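Local coordinates for protein T cell receptor mu chain (Monodelphis domestica, PDB 7L15) that forms the mu chain of the marsupial gamma-mu T cell receptor, pairing with a gamma chain and probably taking part in antigen recognition, at residues 140-145 and 214-219; 163-168 and 199-204. All blocks are in the same frame, centred on the assembly; numbering follows the deposited sequence.

Contact 1 of 2, residues 140-145 and 214-219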
# COMPACT_ATOMS: atom_id res chain seq x y z
N VAL A 140 21.17 19.34 3.42
CA VAL A 140 21.21 18.47 4.59
C VAL A 140 20.83 19.28 5.83
O VAL A 140 21.41 20.33 6.10
CB VAL A 140 22.61 17.84 4.76
CG1 VAL A 140 22.65 16.97 6.00
CG2 VAL A 140 22.97 17.02 3.52
N PHE A 141 19.86 18.77 6.59
CA PHE A 141 19.38 19.44 7.79
C PHE A 141 19.34 18.47 8.94
O PHE A 141 18.85 17.35 8.78
CB PHE A 141 17.99 20.03 7.55
CG PHE A 141 17.91 20.85 6.31
CD1 PHE A 141 18.32 22.18 6.32
CD2 PHE A 141 17.45 20.30 5.13
CE1 PHE A 141 18.27 22.94 5.14
CE2 PHE A 141 17.38 21.06 3.96
CZ PHE A 141 17.79 22.39 3.97
N LEU A 142 19.84 18.90 10.10
CA LEU A 142 19.73 18.13 11.33
C LEU A 142 18.50 18.57 12.10
O LEU A 142 18.21 19.77 12.20
CB LEU A 142 20.97 18.31 12.21
CG LEU A 142 22.24 17.54 11.87
CD1 LEU A 142 23.39 18.07 12.72
CD2 LEU A 142 22.02 16.07 12.14
N VAL A 143 17.76 17.60 12.64
CA VAL A 143 16.61 17.87 13.49
C VAL A 143 16.68 16.94 14.68
O VAL A 143 17.10 15.78 14.56
CB VAL A 143 15.26 17.68 12.76
CG1 VAL A 143 14.13 18.33 13.57
CG2 VAL A 143 15.32 18.23 11.33
N ARG A 144 16.23 17.43 15.83
CA ARG A 144 16.33 16.72 17.09
C ARG A 144 14.99 16.68 17.80
O ARG A 144 14.17 17.59 17.67
CB ARG A 144 17.35 17.38 18.02
CG ARG A 144 18.55 16.53 18.31
CD ARG A 144 19.33 17.11 19.47
NE ARG A 144 20.59 16.42 19.67
CZ ARG A 144 21.75 16.82 19.14
NH1 ARG A 144 21.80 17.91 18.38
NH2 ARG A 144 22.85 16.13 19.38
N ASP A 145 14.76 15.58 18.52
CA ASP A 145 13.66 15.49 19.49
C ASP A 145 14.17 14.57 20.59
O ASP A 145 14.28 13.36 20.39
CB ASP A 145 12.38 14.97 18.84
CG ASP A 145 11.18 15.10 19.75
OD1 ASP A 145 10.89 16.22 20.23
OD2 ASP A 145 10.49 14.08 19.97
N MET A 214 25.87 18.77 7.71
CA MET A 214 25.52 19.72 8.76
C MET A 214 25.96 19.15 10.10
O MET A 214 25.90 17.93 10.32
CB MET A 214 24.00 20.01 8.79
CG MET A 214 23.58 21.00 9.89
SD MET A 214 21.97 21.78 9.58
CE MET A 214 21.15 21.66 11.15
N SER A 215 26.42 20.01 11.00
CA SER A 215 26.78 19.57 12.35
C SER A 215 26.21 20.53 13.38
O SER A 215 26.17 21.74 13.16
CB SER A 215 28.30 19.47 12.58
OG SER A 215 29.08 19.68 11.42
N HIS A 216 25.76 19.98 14.49
CA HIS A 216 25.44 20.76 15.68
C HIS A 216 26.60 20.58 16.64
O HIS A 216 26.78 19.49 17.21
CB HIS A 216 24.11 20.31 16.29
CG HIS A 216 22.90 20.85 15.58
ND1 HIS A 216 21.63 20.39 15.84
CD2 HIS A 216 22.78 21.80 14.63
CE1 HIS A 216 20.77 21.05 15.08
NE2 HIS A 216 21.44 21.91 14.34
N GLN A 217 27.42 21.62 16.79
CA GLN A 217 28.59 21.54 17.65
C GLN A 217 28.16 21.60 19.11
O GLN A 217 27.13 22.18 19.46
CB GLN A 217 29.59 22.66 17.35
CG GLN A 217 30.22 22.58 15.95
CD GLN A 217 31.03 21.30 15.70
OE1 GLN A 217 31.48 20.63 16.63
NE2 GLN A 217 31.21 20.97 14.42
N ALA A 218 28.96 20.95 19.97
CA ALA A 218 28.80 21.06 21.41
C ALA A 218 29.78 22.04 22.05
O ALA A 218 29.55 22.48 23.18
CB ALA A 218 28.95 19.68 22.06
N GLY A 219 30.87 22.38 21.35
CA GLY A 219 31.77 23.42 21.79
C GLY A 219 32.07 24.39 20.66
O GLY A 219 31.68 24.18 19.51
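This is side-chain packing between two edge strands from different sheets, at one margin of the immunoglobulin constant domain. No backbone hydrogen bond joins them: the axes of 140-145 and 214-216 come within 6.7 Å and run roughly parallel, 29° apart, with V140, L142 and R144 on one strand directed at M214 and H216 on the other. M214 spans the gap. With CG anti to the backbone N (chi1 180°), its chain reaches out extended, then bends at the thioether, so that the methyl end lies along the backbone of 140-145. SD accepts a weak hydrogen bond from L142 N at 3.6 Å, while CE sits tightly against the same L142 N at 3.2 Å and packs on L142 CB at 3.5 Å. At its base, M214 CB lies 3.7 Å from V140 O, with V140 CG1 looser beside it. The strands correspond to A and G of a C1-set β-sandwich, the first and last of the domain. L142 turns its CG beside its backbone N and sends CD1 across to strand 214-216, where it meets H216 N at 3.5 Å; L142 also packs on C203 of the disulfide. L142 CB covers one face of the H216 imidazole as a CH-pi contact, 4.2 Å from the ring centroid and displaced toward the rim. R144, extended as far as NE, meets that ring tip to tip: NH1 stands at its edge, 3.6 Å from H216 ND1, with guanidinium and imidazole nearly coplanar. So close a positive charge would probably disfavour protonation of this histidine. R144 NH2 is held by weak hydrogen bonds to the carbonyls of G196 and D199. F141 and V143 point away from 214-216; with D145 they pack respectively on Q139, F130 and F129 of the gamma chain.

Contact 2 of 2, residues 163-168 and 199-204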
# COMPACT_ATOMS: atom_id res chain seq x y z
N VAL A 163 25.07 7.93 3.64
CA VAL A 163 24.78 8.80 4.78
C VAL A 163 25.41 8.20 6.02
O VAL A 163 25.51 6.98 6.18
CB VAL A 163 23.27 8.98 5.03
CG1 VAL A 163 23.02 10.14 6.01
CG2 VAL A 163 22.55 9.22 3.73
N SER A 164 25.84 9.08 6.92
CA SER A 164 26.47 8.68 8.16
C SER A 164 26.23 9.76 9.21
O SER A 164 26.45 10.94 8.94
CB SER A 164 27.97 8.44 7.93
OG SER A 164 28.60 8.09 9.13
N LEU A 165 25.74 9.35 10.38
CA LEU A 165 25.65 10.19 11.56
C LEU A 165 26.77 9.84 12.53
O LEU A 165 26.98 8.66 12.84
CB LEU A 165 24.30 10.01 12.26
CG LEU A 165 23.07 10.72 11.71
CD1 LEU A 165 21.85 10.06 12.32
CD2 LEU A 165 23.11 12.23 12.02
N THR A 166 27.47 10.85 13.04
CA THR A 166 28.61 10.62 13.91
C THR A 166 28.62 11.64 15.04
O THR A 166 28.21 12.79 14.86
CB THR A 166 29.94 10.72 13.16
OG1 THR A 166 30.02 11.99 12.51
CG2 THR A 166 30.06 9.59 12.13
N SER A 167 29.08 11.19 16.20
CA SER A 167 29.25 12.03 17.38
C SER A 167 30.74 12.09 17.68
O SER A 167 31.34 11.08 18.08
CB SER A 167 28.45 11.49 18.55
OG SER A 167 28.32 12.45 19.58
N SER A 168 31.34 13.26 17.45
CA SER A 168 32.79 13.48 17.62
C SER A 168 33.61 12.38 16.97
O SER A 168 34.60 11.89 17.52
CB SER A 168 33.16 13.65 19.10
OG SER A 168 33.18 15.02 19.48
N ASP A 199 24.94 15.84 22.87
CA ASP A 199 26.14 15.39 22.19
C ASP A 199 26.33 16.14 20.87
O ASP A 199 25.36 16.56 20.23
CB ASP A 199 26.11 13.88 21.93
CG ASP A 199 26.27 13.06 23.20
OD1 ASP A 199 26.57 13.66 24.26
OD2 ASP A 199 26.11 11.82 23.13
N ALA A 200 27.58 16.33 20.49
CA ALA A 200 27.89 16.87 19.18
C ALA A 200 27.51 15.84 18.12
O ALA A 200 27.81 14.65 18.26
CB ALA A 200 29.37 17.23 19.07
N ILE A 201 26.82 16.28 17.08
CA ILE A 201 26.33 15.37 16.06
C ILE A 201 26.66 15.95 14.69
O ILE A 201 26.59 17.17 14.48
CB ILE A 201 24.81 15.09 16.22
CG1 ILE A 201 24.32 14.14 15.14
CG2 ILE A 201 24.00 16.38 16.26
CD1 ILE A 201 25.04 12.81 15.18
N THR A 202 27.06 15.08 13.77
CA THR A 202 27.33 15.47 12.40
C THR A 202 26.62 14.51 11.47
O THR A 202 26.74 13.29 11.62
CB THR A 202 28.84 15.48 12.10
OG1 THR A 202 29.48 16.53 12.83
CG2 THR A 202 29.08 15.69 10.60
N CYS A 203 25.88 15.05 10.52
CA CYS A 203 25.32 14.24 9.46
C CYS A 203 26.12 14.50 8.19
O CYS A 203 26.28 15.66 7.78
CB CYS A 203 23.85 14.55 9.22
SG CYS A 203 23.21 13.40 8.02
N SER A 204 26.60 13.45 7.57
CA SER A 204 27.51 13.58 6.44
C SER A 204 26.98 12.76 5.28
O SER A 204 26.73 11.56 5.42
CB SER A 204 28.91 13.14 6.84
OG SER A 204 29.68 12.92 5.67
O HOH W 1 29.20 12.08 10.08
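Four backbone hydrogen bonds join strands 163-167 and 201-204 as antiparallel neighbours, C and F of the constant-domain β-sandwich. S164 pairs with S204 and T166 with T202 as hydrogen-bonded pairs, L165 facing C203 between them as a non-hydrogen-bonded pair. The bond from T202 N to T166 O, 2.8 Å, runs nearly along the C=O axis; that from T166 N to T202 O, 2.9 Å, arrives in the carbonyl plane. Apolar contact fills the face carrying L165 and C203. L165 CD2 touches C203 CB at 3.7 Å; the L165 and I201 side chains cross obliquely, L165 CD2 meeting I201 CD1, also at 3.7 Å. V163 CG1 lies 3.8 Å from C203 SG, which is bonded to C151 in the disulfide tying the two sheets together. Polar groups line the reverse face, where T166 and T202 lie side by side. T166 OG1, set between its own backbone N and carbonyl carbon, shares a hydrogen bond of 2.6 Å with a water, and this water donates to T202 O. S204 OG is hydrogen-bonded to E211. Beyond the paired residues, S167 OG, anti to its backbone N, donates to A200 O at 2.6 Å, so a side chain carries on the linkage where the strand pairing ends. The chemistry thus splits by face: one side holds hydrocarbon and sulfur for the interior, the other hydroxyls and a water that gives T202 O a second donor.

How the contacts relate
The two contacts share one sheet: strands 201-207 and 210-216 are successive neighbours in it, bonded backbone to backbone through C203 with M214 and I201 with H216. Contact 2 holds strands together within that sheet and depends on regular main-chain hydrogen bonds, whereas contact 1 joins the sheet's margin to the opposing one almost wholly through side chains. Both are partly buried. They converge inside the sandwich on L142, which touches L165, I201 and C203 of contact 2; R144 extends the link toward the end of 199-204. No other chain of the assembly touches contact 2, while strand 140-145 of contact 1 abuts the gamma chain.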